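Local coordinates for protein PrgZ (Enterococcus faecalis, PDB 4FAJ) that binds peptide pheromone at the cell surface as a membrane-anchored substrate-binding protein, and is probably involved in peptide uptake, at residues Gln60-Thr65 with Lys558-Glu563; Gly118-Ile123 with Glu192-Glu197; Trp131-Gln136 with Gln215-Lys220; Phe321-Gln326 with Ser465-Gln470. One frame throughout, in Å; residues are numbered along the deposited sequence. Where two conformers were deposited one is given.

Contact 1 of 4, residues Gln60-Thr65 with Lys558-Glu563; sequences QVATLT and KKMRIE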
loop_
_atom_site.group_PDB
_atom_site.type_symbol
_atom_site.label_atom_id
_atom_site.label_comp_id
_atom_site.label_asym_id
_atom_site.label_seq_id
_atom_site.Cartn_x
_atom_site.Cartn_y
_atom_site.Cartn_z
ATOM N N GLN A 60 -5.031 -11.201 -28.152
ATOM C CA GLN A 60 -4.618 -11.203 -26.747
ATOM C C GLN A 60 -4.532 -9.771 -26.240
ATOM O O GLN A 60 -3.441 -9.229 -26.023
ATOM C CB GLN A 60 -3.296 -11.952 -26.558
ATOM C CG GLN A 60 -3.351 -13.418 -26.999
ATOM C CD GLN A 60 -4.317 -14.259 -26.165
ATOM O OE1 GLN A 60 -5.315 -14.765 -26.673
ATOM N NE2 GLN A 60 -4.020 -14.410 -24.889
ATOM N N VAL A 61 -5.698 -9.161 -26.048
ATOM C CA VAL A 61 -5.791 -7.780 -25.583
ATOM C C VAL A 61 -6.939 -7.675 -24.586
ATOM O O VAL A 61 -7.914 -8.418 -24.675
ATOM C CB VAL A 61 -6.007 -6.797 -26.763
ATOM C CG1 VAL A 61 -6.350 -5.402 -26.260
ATOM C CG2 VAL A 61 -4.773 -6.755 -27.655
ATOM N N ALA A 62 -6.808 -6.765 -23.626
ATOM C CA ALA A 62 -7.859 -6.531 -22.636
ATOM C C ALA A 62 -7.848 -5.081 -22.220
ATOM O O ALA A 62 -6.826 -4.395 -22.356
ATOM C CB ALA A 62 -7.660 -7.416 -21.406
ATOM N N THR A 63 -8.984 -4.638 -21.690
ATOM C CA THR A 63 -9.101 -3.335 -21.060
ATOM C C THR A 63 -9.586 -3.559 -19.631
ATOM O O THR A 63 -10.679 -4.084 -19.416
ATOM C CB THR A 63 -10.059 -2.419 -21.835
ATOM O OG1 THR A 63 -9.565 -2.254 -23.168
ATOM C CG2 THR A 63 -10.163 -1.058 -21.169
ATOM N N LEU A 64 -8.750 -3.174 -18.673
ATOM C CA LEU A 64 -9.006 -3.382 -17.251
ATOM C C LEU A 64 -9.175 -2.032 -16.561
ATOM O O LEU A 64 -9.110 -0.989 -17.204
ATOM C CB LEU A 64 -7.853 -4.170 -16.615
ATOM C CG LEU A 64 -7.454 -5.492 -17.303
ATOM C CD1 LEU A 64 -6.265 -6.133 -16.585
ATOM C CD2 LEU A 64 -8.618 -6.472 -17.383
ATOM N N THR A 65 -9.396 -2.048 -15.248
ATOM C CA THR A 65 -9.726 -0.829 -14.536
ATOM C C THR A 65 -8.721 -0.503 -13.444
ATOM O O THR A 65 -7.978 -1.367 -12.976
ATOM C CB THR A 65 -11.143 -0.898 -13.921
ATOM O OG1 THR A 65 -11.192 -1.918 -12.922
ATOM C CG2 THR A 65 -12.173 -1.195 -14.994
ATOM N N LYS A 558 1.474 -11.061 -15.814
ATOM C CA LYS A 558 2.541 -11.671 -16.602
ATOM C C LYS A 558 2.052 -12.836 -17.475
ATOM O O LYS A 558 2.365 -12.898 -18.657
ATOM C CB LYS A 558 3.675 -12.160 -15.688
ATOM C CG LYS A 558 4.764 -12.974 -16.415
ATOM C CD LYS A 558 5.945 -13.284 -15.482
ATOM C CE LYS A 558 6.864 -14.312 -16.097
ATOM N NZ LYS A 558 7.935 -14.722 -15.155
ATOM N N LYS A 559 1.303 -13.756 -16.877
ATOM C CA LYS A 559 0.888 -14.976 -17.561
ATOM C C LYS A 559 -0.577 -14.914 -18.008
ATOM O O LYS A 559 -1.152 -15.925 -18.422
ATOM C CB LYS A 559 1.140 -16.196 -16.669
ATOM C CG LYS A 559 2.616 -16.493 -16.424
ATOM C CD LYS A 559 2.789 -17.815 -15.654
ATOM C CE LYS A 559 4.180 -17.959 -15.013
ATOM N NZ LYS A 559 5.098 -18.852 -15.786
ATOM N N MET A 560 -1.162 -13.718 -17.962
ATOM C CA MET A 560 -2.539 -13.490 -18.406
ATOM C C MET A 560 -2.731 -13.940 -19.854
ATOM O O MET A 560 -1.834 -13.764 -20.678
ATOM C CB MET A 560 -2.875 -12.000 -18.285
ATOM C CG MET A 560 -4.262 -11.578 -18.745
ATOM S SD MET A 560 -4.497 -9.802 -18.479
ATOM C CE MET A 560 -6.173 -9.609 -19.074
ATOM N N ARG A 561 -3.894 -14.514 -20.155
ATOM C CA ARG A 561 -4.272 -14.827 -21.539
ATOM C C ARG A 561 -5.787 -14.756 -21.748
ATOM O O ARG A 561 -6.553 -14.812 -20.790
ATOM C CB ARG A 561 -3.746 -16.204 -21.951
ATOM C CG ARG A 561 -4.443 -17.371 -21.281
ATOM C CD ARG A 561 -3.828 -18.699 -21.702
ATOM N NE ARG A 561 -4.721 -19.813 -21.380
ATOM C CZ ARG A 561 -4.759 -20.454 -20.212
ATOM N NH1 ARG A 561 -3.945 -20.126 -19.225
ATOM N NH2 ARG A 561 -5.621 -21.451 -20.033
ATOM N N ILE A 562 -6.204 -14.623 -23.006
ATOM C CA ILE A 562 -7.611 -14.544 -23.369
ATOM C C ILE A 562 -7.985 -15.847 -24.068
ATOM O O ILE A 562 -7.378 -16.201 -25.077
ATOM C CB ILE A 562 -7.910 -13.349 -24.312
ATOM C CG1 ILE A 562 -7.369 -12.034 -23.744
ATOM C CG2 ILE A 562 -9.409 -13.223 -24.568
ATOM C CD1 ILE A 562 -7.892 -11.696 -22.348
ATOM N N GLU A 563 -8.971 -16.555 -23.519
ATOM C CA GLU A 563 -9.505 -17.778 -24.125
ATOM C C GLU A 563 -10.984 -17.593 -24.455
ATOM O O GLU A 563 -11.787 -17.379 -23.547
ATOM C CB GLU A 563 -9.388 -18.949 -23.152
ATOM C CG GLU A 563 -8.001 -19.538 -22.994
ATOM C CD GLU A 563 -8.032 -20.939 -22.365
ATOM O OE1 GLU A 563 -9.136 -21.438 -22.021
ATOM O OE2 GLU A 563 -6.949 -21.542 -22.214
#

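Contact 2 of 4, residues Gly118-Ile123 with Glu192-Glu197; sequences GKTYTI and EIELVE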
loop_
_atom_site.group_PDB
_atom_site.type_symbol
_atom_site.label_atom_id
_atom_site.label_comp_id
_atom_site.label_asym_id
_atom_site.label_seq_id
_atom_site.Cartn_x
_atom_site.Cartn_y
_atom_site.Cartn_z
ATOM N N GLY A 118 22.498 -15.923 10.089
ATOM C CA GLY A 118 21.295 -15.305 9.537
ATOM C C GLY A 118 21.383 -13.848 9.108
ATOM O O GLY A 118 20.355 -13.251 8.777
ATOM N N LYS A 119 22.583 -13.265 9.100
ATOM C CA LYS A 119 22.733 -11.826 8.810
ATOM C C LYS A 119 23.283 -11.435 7.425
ATOM O O LYS A 119 23.106 -10.288 7.002
ATOM C CB LYS A 119 23.585 -11.147 9.888
ATOM C CG LYS A 119 22.988 -11.238 11.289
ATOM C CD LYS A 119 23.596 -10.227 12.251
ATOM C CE LYS A 119 25.067 -10.451 12.481
ATOM N NZ LYS A 119 25.327 -11.720 13.200
ATOM N N THR A 120 23.950 -12.352 6.730
ATOM C CA THR A 120 24.490 -12.069 5.393
ATOM C C THR A 120 23.714 -12.832 4.323
ATOM O O THR A 120 23.569 -14.050 4.413
ATOM C CB THR A 120 25.992 -12.414 5.308
ATOM O OG1 THR A 120 26.703 -11.682 6.319
ATOM C CG2 THR A 120 26.567 -12.070 3.931
ATOM N N TYR A 121 23.211 -12.101 3.329
ATOM C CA TYR A 121 22.467 -12.660 2.204
ATOM C C TYR A 121 23.298 -12.508 0.933
ATOM O O TYR A 121 23.697 -11.393 0.591
ATOM C CB TYR A 121 21.145 -11.916 2.008
ATOM C CG TYR A 121 20.054 -12.299 2.985
ATOM C CD1 TYR A 121 20.239 -12.166 4.362
ATOM C CD2 TYR A 121 18.832 -12.783 2.535
ATOM C CE1 TYR A 121 19.240 -12.511 5.265
ATOM C CE2 TYR A 121 17.826 -13.133 3.432
ATOM C CZ TYR A 121 18.038 -12.995 4.793
ATOM O OH TYR A 121 17.037 -13.339 5.678
ATOM N N THR A 122 23.549 -13.615 0.244
ATOM C CA THR A 122 24.247 -13.601 -1.039
ATOM C C THR A 122 23.298 -14.063 -2.132
ATOM O O THR A 122 22.665 -15.111 -2.009
ATOM C CB THR A 122 25.513 -14.489 -1.018
ATOM O OG1 THR A 122 26.415 -13.984 -0.025
ATOM C CG2 THR A 122 26.217 -14.486 -2.383
ATOM N N ILE A 123 23.193 -13.259 -3.187
ATOM C CA ILE A 123 22.198 -13.468 -4.242
ATOM C C ILE A 123 22.872 -13.334 -5.603
ATOM O O ILE A 123 23.686 -12.427 -5.812
ATOM C CB ILE A 123 21.060 -12.434 -4.138
ATOM C CG1 ILE A 123 20.352 -12.564 -2.781
ATOM C CG2 ILE A 123 20.084 -12.574 -5.314
ATOM C CD1 ILE A 123 19.542 -11.356 -2.381
ATOM N N GLU A 192 25.878 -9.019 -2.273
ATOM C CA GLU A 192 25.976 -9.422 -0.866
ATOM C C GLU A 192 25.381 -8.321 0.021
ATOM O O GLU A 192 25.725 -7.153 -0.130
ATOM C CB GLU A 192 27.427 -9.701 -0.463
ATOM C CG GLU A 192 27.587 -10.147 0.990
ATOM C CD GLU A 192 29.033 -10.308 1.418
ATOM O OE1 GLU A 192 29.738 -11.153 0.837
ATOM O OE2 GLU A 192 29.464 -9.598 2.356
ATOM N N ILE A 193 24.485 -8.703 0.930
ATOM C CA ILE A 193 23.786 -7.759 1.816
ATOM C C ILE A 193 23.995 -8.201 3.250
ATOM O O ILE A 193 23.846 -9.396 3.553
ATOM C CB ILE A 193 22.271 -7.770 1.559
ATOM C CG1 ILE A 193 21.952 -7.442 0.097
ATOM C CG2 ILE A 193 21.535 -6.799 2.500
ATOM C CD1 ILE A 193 20.700 -8.136 -0.381
ATOM N N GLU A 194 24.335 -7.253 4.130
ATOM C CA GLU A 194 24.391 -7.527 5.563
ATOM C C GLU A 194 23.274 -6.819 6.341
ATOM O O GLU A 194 23.088 -5.607 6.239
ATOM C CB GLU A 194 25.749 -7.163 6.166
ATOM C CG GLU A 194 25.781 -7.440 7.658
ATOM C CD GLU A 194 27.075 -8.000 8.130
ATOM O OE1 GLU A 194 27.135 -9.239 8.320
ATOM O OE2 GLU A 194 28.035 -7.212 8.300
ATOM N N LEU A 195 22.548 -7.606 7.130
ATOM C CA LEU A 195 21.482 -7.108 7.977
ATOM C C LEU A 195 21.962 -6.851 9.410
ATOM O O LEU A 195 22.957 -7.418 9.873
ATOM C CB LEU A 195 20.342 -8.116 7.999
ATOM C CG LEU A 195 19.791 -8.601 6.657
ATOM C CD1 LEU A 195 18.645 -9.572 6.911
ATOM C CD2 LEU A 195 19.335 -7.446 5.792
ATOM N N VAL A 196 21.234 -5.994 10.115
ATOM C CA VAL A 196 21.549 -5.699 11.506
ATOM C C VAL A 196 21.313 -6.941 12.368
ATOM O O VAL A 196 22.121 -7.257 13.234
ATOM C CB VAL A 196 20.746 -4.499 12.016
ATOM C CG1 VAL A 196 20.930 -4.320 13.532
ATOM C CG2 VAL A 196 21.183 -3.244 11.272
ATOM N N GLU A 197 20.228 -7.658 12.096
ATOM C CA GLU A 197 19.893 -8.875 12.834
ATOM C C GLU A 197 19.138 -9.820 11.899
ATOM O O GLU A 197 18.712 -9.399 10.825
ATOM C CB GLU A 197 19.015 -8.521 14.035
ATOM C CG GLU A 197 17.720 -7.817 13.647
ATOM C CD GLU A 197 16.818 -7.516 14.837
ATOM O OE1 GLU A 197 17.335 -7.310 15.961
ATOM O OE2 GLU A 197 15.584 -7.481 14.639
HETATM O O HOH W 1 28.900 -13.451 -0.214
#

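Contact 3 of 4, residues Trp131-Gln136 with Gln215-Lys220; sequences WSDGTQ and QQKAIK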
loop_
_atom_site.group_PDB
_atom_site.type_symbol
_atom_site.label_atom_id
_atom_site.label_comp_id
_atom_site.label_asym_id
_atom_site.label_seq_id
_atom_site.Cartn_x
_atom_site.Cartn_y
_atom_site.Cartn_z
ATOM N N TRP A 131 17.450 -4.991 -19.234
ATOM C CA TRP A 131 16.649 -3.772 -19.394
ATOM C C TRP A 131 15.941 -3.801 -20.744
ATOM O O TRP A 131 16.346 -4.532 -21.651
ATOM C CB TRP A 131 17.556 -2.533 -19.302
ATOM C CG TRP A 131 18.171 -2.415 -17.940
ATOM C CD1 TRP A 131 19.469 -2.670 -17.589
ATOM C CD2 TRP A 131 17.492 -2.063 -16.738
ATOM N NE1 TRP A 131 19.641 -2.484 -16.238
ATOM C CE2 TRP A 131 18.439 -2.115 -15.689
ATOM C CE3 TRP A 131 16.179 -1.702 -16.444
ATOM C CZ2 TRP A 131 18.107 -1.813 -14.369
ATOM C CZ3 TRP A 131 15.848 -1.406 -15.133
ATOM C CH2 TRP A 131 16.811 -1.457 -14.109
ATOM N N SER A 132 14.888 -3.001 -20.881
ATOM C CA SER A 132 14.126 -2.936 -22.134
ATOM C C SER A 132 14.962 -2.532 -23.358
ATOM O O SER A 132 14.574 -2.829 -24.490
ATOM C CB SER A 132 12.943 -1.973 -21.996
ATOM O OG SER A 132 13.386 -0.635 -21.858
ATOM N N ASP A 133 16.095 -1.863 -23.133
ATOM C CA ASP A 133 17.025 -1.510 -24.212
ATOM C C ASP A 133 18.014 -2.624 -24.564
ATOM O O ASP A 133 18.940 -2.399 -25.336
ATOM C CB ASP A 133 17.785 -0.202 -23.901
ATOM C CG ASP A 133 18.694 -0.302 -22.683
ATOM O OD1 ASP A 133 18.906 -1.417 -22.159
ATOM O OD2 ASP A 133 19.189 0.761 -22.232
ATOM N N GLY A 134 17.845 -3.809 -23.977
ATOM C CA GLY A 134 18.668 -4.961 -24.330
ATOM C C GLY A 134 19.924 -5.138 -23.490
ATOM O O GLY A 134 20.599 -6.168 -23.603
ATOM N N THR A 135 20.234 -4.161 -22.633
ATOM C CA THR A 135 21.455 -4.212 -21.832
ATOM C C THR A 135 21.240 -5.029 -20.567
ATOM O O THR A 135 20.110 -5.161 -20.076
ATOM C CB THR A 135 21.982 -2.799 -21.473
ATOM O OG1 THR A 135 21.028 -2.101 -20.664
ATOM C CG2 THR A 135 22.279 -1.994 -22.750
ATOM N N GLN A 136 22.331 -5.579 -20.041
ATOM C CA GLN A 136 22.258 -6.494 -18.894
ATOM C C GLN A 136 21.965 -5.741 -17.601
ATOM O O GLN A 136 22.409 -4.606 -17.418
ATOM C CB GLN A 136 23.559 -7.300 -18.741
ATOM C CG GLN A 136 23.759 -8.404 -19.814
ATOM C CD GLN A 136 22.812 -9.616 -19.645
ATOM O OE1 GLN A 136 22.478 -10.023 -18.520
ATOM N NE2 GLN A 136 22.400 -10.205 -20.773
ATOM N N GLN A 215 18.058 1.600 -13.820
ATOM C CA GLN A 215 19.217 1.513 -14.702
ATOM C C GLN A 215 20.152 2.690 -14.453
ATOM O O GLN A 215 19.734 3.839 -14.528
ATOM C CB GLN A 215 18.780 1.501 -16.163
ATOM C CG GLN A 215 19.889 1.108 -17.128
ATOM C CD GLN A 215 19.630 1.576 -18.537
ATOM O OE1 GLN A 215 19.399 2.760 -18.775
ATOM N NE2 GLN A 215 19.675 0.651 -19.486
ATOM N N GLN A 216 21.416 2.402 -14.151
ATOM C CA GLN A 216 22.375 3.464 -13.853
ATOM C C GLN A 216 22.478 4.499 -14.978
ATOM O O GLN A 216 22.516 5.696 -14.708
ATOM C CB GLN A 216 23.757 2.885 -13.557
ATOM C CG GLN A 216 23.910 2.270 -12.189
ATOM C CD GLN A 216 25.207 1.507 -12.069
ATOM O OE1 GLN A 216 25.303 0.354 -12.500
ATOM N NE2 GLN A 216 26.222 2.147 -11.505
ATOM N N LYS A 217 22.529 4.037 -16.224
ATOM C CA LYS A 217 22.640 4.928 -17.390
ATOM C C LYS A 217 21.458 5.905 -17.479
ATOM O O LYS A 217 21.645 7.105 -17.694
ATOM C CB LYS A 217 22.742 4.092 -18.673
ATOM C CG LYS A 217 22.781 4.886 -19.979
ATOM C CD LYS A 217 23.280 4.012 -21.138
ATOM C CE LYS A 217 22.968 4.635 -22.486
ATOM N NZ LYS A 217 21.521 4.500 -22.814
ATOM N N ALA A 218 20.245 5.380 -17.315
ATOM C CA ALA A 218 19.026 6.196 -17.300
ATOM C C ALA A 218 19.002 7.205 -16.148
ATOM O O ALA A 218 18.587 8.352 -16.344
ATOM C CB ALA A 218 17.783 5.309 -17.232
ATOM N N ILE A 219 19.436 6.778 -14.964
ATOM C CA ILE A 219 19.469 7.652 -13.793
ATOM C C ILE A 219 20.467 8.796 -14.005
ATOM O O ILE A 219 20.189 9.944 -13.661
ATOM C CB ILE A 219 19.824 6.869 -12.500
ATOM C CG1 ILE A 219 18.685 5.910 -12.117
ATOM C CG2 ILE A 219 20.143 7.823 -11.344
ATOM C CD1 ILE A 219 17.442 6.604 -11.553
ATOM N N LYS A 220 21.624 8.479 -14.575
ATOM C CA LYS A 220 22.627 9.503 -14.870
ATOM C C LYS A 220 22.109 10.498 -15.906
ATOM O O LYS A 220 22.384 11.693 -15.812
ATOM C CB LYS A 220 23.917 8.869 -15.371
ATOM C CG LYS A 220 24.687 8.093 -14.319
ATOM C CD LYS A 220 25.768 7.279 -15.013
ATOM C CE LYS A 220 26.650 6.529 -14.050
ATOM N NZ LYS A 220 27.835 5.959 -14.788
#

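Contact 4 of 4, residues Phe321-Gln326 with Ser465-Gln470; sequences FLEMNQ and SLSGWQ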
loop_
_atom_site.group_PDB
_atom_site.type_symbol
_atom_site.label_atom_id
_atom_site.label_comp_id
_atom_site.label_asym_id
_atom_site.label_seq_id
_atom_site.Cartn_x
_atom_site.Cartn_y
_atom_site.Cartn_z
ATOM N N PHE A 321 -8.429 3.570 7.500
ATOM C CA PHE A 321 -8.379 4.303 8.769
ATOM C C PHE A 321 -9.025 5.680 8.655
ATOM O O PHE A 321 -9.171 6.212 7.552
ATOM C CB PHE A 321 -6.930 4.578 9.184
ATOM C CG PHE A 321 -6.063 3.365 9.319
ATOM C CD1 PHE A 321 -6.156 2.545 10.434
ATOM C CD2 PHE A 321 -5.078 3.097 8.378
ATOM C CE1 PHE A 321 -5.324 1.446 10.582
ATOM C CE2 PHE A 321 -4.236 1.988 8.519
ATOM C CZ PHE A 321 -4.365 1.162 9.612
ATOM N N LEU A 322 -9.387 6.251 9.811
ATOM C CA LEU A 322 -9.395 7.700 9.994
ATOM C C LEU A 322 -8.066 8.049 10.641
ATOM O O LEU A 322 -7.823 7.723 11.822
ATOM C CB LEU A 322 -10.543 8.179 10.893
ATOM C CG LEU A 322 -11.923 8.303 10.273
ATOM C CD1 LEU A 322 -12.903 8.851 11.285
ATOM C CD2 LEU A 322 -11.908 9.195 9.056
ATOM N N GLU A 323 -7.174 8.649 9.857
ATOM C CA GLU A 323 -5.954 9.197 10.404
ATOM C C GLU A 323 -6.284 10.555 10.998
ATOM O O GLU A 323 -7.151 11.265 10.492
ATOM C CB GLU A 323 -4.869 9.322 9.337
ATOM C CG GLU A 323 -4.325 7.993 8.889
ATOM C CD GLU A 323 -3.014 8.122 8.127
ATOM O OE1 GLU A 323 -1.967 8.328 8.785
ATOM O OE2 GLU A 323 -3.034 7.992 6.886
ATOM N N MET A 324 -5.584 10.906 12.071
ATOM C CA MET A 324 -5.903 12.089 12.862
ATOM C C MET A 324 -4.643 12.915 13.092
ATOM O O MET A 324 -3.641 12.393 13.590
ATOM C CB MET A 324 -6.478 11.661 14.209
ATOM C CG MET A 324 -7.889 11.098 14.140
ATOM S SD MET A 324 -8.434 10.300 15.680
ATOM C CE MET A 324 -7.247 8.988 15.830
ATOM N N ASN A 325 -4.703 14.197 12.742
ATOM C CA ASN A 325 -3.584 15.120 12.944
ATOM C C ASN A 325 -3.393 15.458 14.422
ATOM O O ASN A 325 -4.155 16.237 15.001
ATOM C CB ASN A 325 -3.803 16.399 12.135
ATOM C CG ASN A 325 -2.577 17.309 12.120
ATOM O OD1 ASN A 325 -1.768 17.308 13.059
ATOM N ND2 ASN A 325 -2.445 18.102 11.052
ATOM N N GLN A 326 -2.359 14.869 15.011
ATOM C CA GLN A 326 -2.064 14.987 16.442
ATOM C C GLN A 326 -0.738 15.731 16.685
ATOM O O GLN A 326 -0.071 15.505 17.688
ATOM C CB GLN A 326 -1.989 13.584 17.079
ATOM C CG GLN A 326 -3.284 12.760 16.951
ATOM C CD GLN A 326 -3.043 11.251 16.969
ATOM O OE1 GLN A 326 -2.741 10.662 18.027
ATOM N NE2 GLN A 326 -3.165 10.617 15.800
ATOM N N SER A 465 -8.463 12.185 7.982
ATOM C CA SER A 465 -8.247 11.630 6.656
ATOM C C SER A 465 -8.772 10.201 6.548
ATOM O O SER A 465 -8.432 9.356 7.374
ATOM C CB SER A 465 -6.756 11.644 6.356
ATOM O OG SER A 465 -6.462 10.962 5.153
ATOM N N LEU A 466 -9.580 9.937 5.524
ATOM C CA LEU A 466 -9.981 8.570 5.198
ATOM C C LEU A 466 -8.920 8.006 4.269
ATOM O O LEU A 466 -8.953 8.234 3.052
ATOM C CB LEU A 466 -11.349 8.530 4.517
ATOM C CG LEU A 466 -11.847 7.143 4.095
ATOM C CD1 LEU A 466 -11.871 6.203 5.292
ATOM C CD2 LEU A 466 -13.239 7.235 3.477
ATOM N N SER A 467 -7.970 7.296 4.858
ATOM C CA SER A 467 -6.862 6.695 4.124
ATOM C C SER A 467 -6.491 5.360 4.779
ATOM O O SER A 467 -6.819 5.105 5.951
ATOM C CB SER A 467 -5.660 7.655 4.065
ATOM O OG SER A 467 -5.418 8.301 5.317
ATOM N N GLY A 468 -5.824 4.505 4.017
ATOM C CA GLY A 468 -5.519 3.157 4.469
ATOM C C GLY A 468 -4.169 2.633 4.040
ATOM O O GLY A 468 -3.394 3.316 3.360
ATOM N N TRP A 469 -3.894 1.404 4.467
ATOM C CA TRP A 469 -2.629 0.739 4.194
ATOM C C TRP A 469 -2.945 -0.677 3.770
ATOM O O TRP A 469 -3.786 -1.341 4.409
ATOM C CB TRP A 469 -1.772 0.715 5.463
ATOM C CG TRP A 469 -0.373 0.141 5.255
ATOM C CD1 TRP A 469 0.070 -1.106 5.595
ATOM C CD2 TRP A 469 0.732 0.815 4.672
ATOM N NE1 TRP A 469 1.397 -1.249 5.249
ATOM C CE2 TRP A 469 1.828 -0.080 4.682
ATOM C CE3 TRP A 469 0.905 2.087 4.124
ATOM C CZ2 TRP A 469 3.078 0.267 4.171
ATOM C CZ3 TRP A 469 2.156 2.437 3.625
ATOM C CH2 TRP A 469 3.220 1.528 3.643
ATOM N N GLN A 470 -2.311 -1.140 2.692
ATOM C CA GLN A 470 -2.284 -2.568 2.384
ATOM C C GLN A 470 -0.902 -3.114 2.721
ATOM O O GLN A 470 0.102 -2.537 2.306
ATOM C CB GLN A 470 -2.597 -2.863 0.920
ATOM C CG GLN A 470 -2.269 -4.324 0.537
ATOM C CD GLN A 470 -3.191 -4.914 -0.486
ATOM O OE1 GLN A 470 -4.408 -4.784 -0.377
ATOM N NE2 GLN A 470 -2.617 -5.627 -1.478
HETATM O O HOH W 2 -1.921 5.427 4.816
#

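Contact 1 of 4, residues Gln60-Thr65 with Lys558-Glu563
E563 OE2 is the best-held polar atom, gripped twice by the guanidinium of R561 two residues earlier: R561 NE donates to E563 OE2 over 2.9 Å and R561 NH2 to the same E563 OE2 over 2.6 Å. The approach is side-on. The oxygen lies in the guanidinium plane, but both donors meet it from above the carboxylate plane. This salt bridge stays within 558-563. The same segment meets 60-65 with apolar groups: M560 reaches across with its tip and I562 points straight at it. M560 is fully extended, CG anti to the backbone N (chi1 178°), so its methyl CE ends tip-on against A62 CB at 3.5 Å, with L64 CD1 4.3 Å from M560 CE. I562 is bent at both torsions; its CG1 lies 3.8 Å from V61 O, and its CD1 reaches to 4.4 Å from A62 CB. Q60, folded at chi2 (-64°), lays its amide group along the backbone of I562. M560 and I562 also rest on I543 of strand 543-544, while strand 61-66 is backbone-bonded to strand 271-276, so the contact joins two small sheets. Apolar packing from M560 and I562, with the Q60 amide against the I562 backbone, thus seats 558-563 on the start of strand 61-66, while the charges of 558-563 pair with one another or, through K558 and K559, with the zinc-binding D263 and D266, where the lysines may lower the negative charge around the metal.

Contact 2 of 4, residues Gly118-Ile123 with Glu192-Glu197
E192, its chain extended with CG anti to the backbone N (chi1 -179°), crosses T120 obliquely, E192 CG lying 3.7 Å from T120 CG2. At its tip a water donates to E192 OE1 over 2.7 Å and is also hydrogen-bonded to T122 OG1, bridging a non-hydrogen-bonded antiparallel pair. I193 next forms the hydrogen-bonded pair with Y121: Y121 N to I193 O and I193 N to Y121 O, each 2.8 Å. On the face shared with Y121, I193 CD1 meets I123 CD1 at 4.0 Å. E194 bends at chi2 (141°), and its OE2 is taken by a salt bridge to K166. L195 N then gives a nearly straight bond (175°) to K119 O at 2.7 Å, while L195 CD1 comes obliquely to 3.4 Å from Y121 CE1. Beyond the strand, K119 turns its aliphatic chain along the backbone, K119 CD standing 3.5 Å from V196 O. These two strands are the inner pair of a four-stranded antiparallel sheet. Strand 113-115 flanks 120-124, with K119 and T120 forming a classic beta bulge opposite S115, and strand 183-186 flanks 190-194; helix 202-205 packs against the Y121 and I193 face, F202 meeting the Y121 ring edge-to-face.

Contact 3 of 4, residues Trp131-Gln136 with Gln215-Lys220
Q215 holds CG anti to its backbone N (chi1 -167°) and runs on extended, while D133 has CG in the crowded position between N and carbonyl carbon (chi1 64°), so that amide and carboxylate meet tip to tip. Q215 NE2 donates to D133 OD2 over 2.8 Å, with the acceptor in the amide plane, although the donor stands above the carboxylate plane. A weak second bond runs from Q215 NE2 to T135 OG1 at 3.3 Å. On its way the glutamine crosses the indole of W131: Q215 CG lies 3.7 Å from the centroid of the W131 five-membered ring, 8° off its normal, a CH-pi contact over the face. The type I beta turn from W131 to G134 is overlapped by an Asx turn in which D133 OD1 accepts from T135 N at 3.1 Å. T135 OG1 also donates to D133 OD1 over 2.7 Å, on the syn lone pair. Q215 OE1 caps helix 216-222, accepting weakly from A218 N. D141 links the same elements, holding W131 NE1 and Q216 N. One neutral side chain, its methylenes on the indole and its amide bonded, thus ties the loop to the helix N-terminus, where the helix end and K217 NZ, 4.4 Å from D133 OD2, would probably favour the charged carboxylate.

Contact 4 of 4, residues Phe321-Gln326 with Ser465-Gln470
F321-E323 and S465-S467 form an antiparallel ladder in the mixed sheet of this solute-binding fold, strongly twisted, with strand axes 119° apart and two hydrogen-bonded pairs flanking the L322-L466 pair. F321 with S467 and E323 with S465 exchange four backbone bonds; the shortest, F321 N to S467 O at 2.7 Å, leaves its donor above the carbonyl plane. On the face shared by F321, E323, S465 and S467, the phenyl ring has S467 O at its edge and lies alongside W469, F321 CE2 being 4.1 Å from W469 CB. Beside it runs a buried polar relay: S465 OG donates to S467 OG over 2.9 Å and S467 OG in turn to E323 OE2, which H491 ND1 also holds; with two such partners the carboxylate is probably charged. On the other face L322 and L466 pack on I530 of strand 528-539, and L466 CD1 approaches F321 O to 3.5 Å. Strand 465-470 also carries the ligand: G468 and W469 pair antiparallel with the bound peptide, extending the sheet across the interface, and L466 packs on an aromatic side chain of it. A water donates to G468 O at 3.0 Å and weakly to E323 OE2, which takes S467 OG on its anti lone pair at 2.9 Å.

In the fold
Contact 4 is fully buried and lies closest to the chain's centre, whereas contacts 1, 2 and 3 are only partly buried and sit 24 to 27 Å from it. Contacts 2 and 4 are antiparallel strand pairings in different sheets, their centres 34 Å apart; one keeps its glutamates partly exposed, one bridged by water and one paired with a lysine, the other buries a carboxylate among hydroxyls and adjoins the bound peptide. Contact 3 joins a turn to a helix start through one glutamine lying on an indole face. Contact 1 mixes apolar tips with one amide against a backbone and closes a loop enclosing the other three. Contacts 2 and 3 alternate along the sequence, so 118-136 and 192-220 are joined twice.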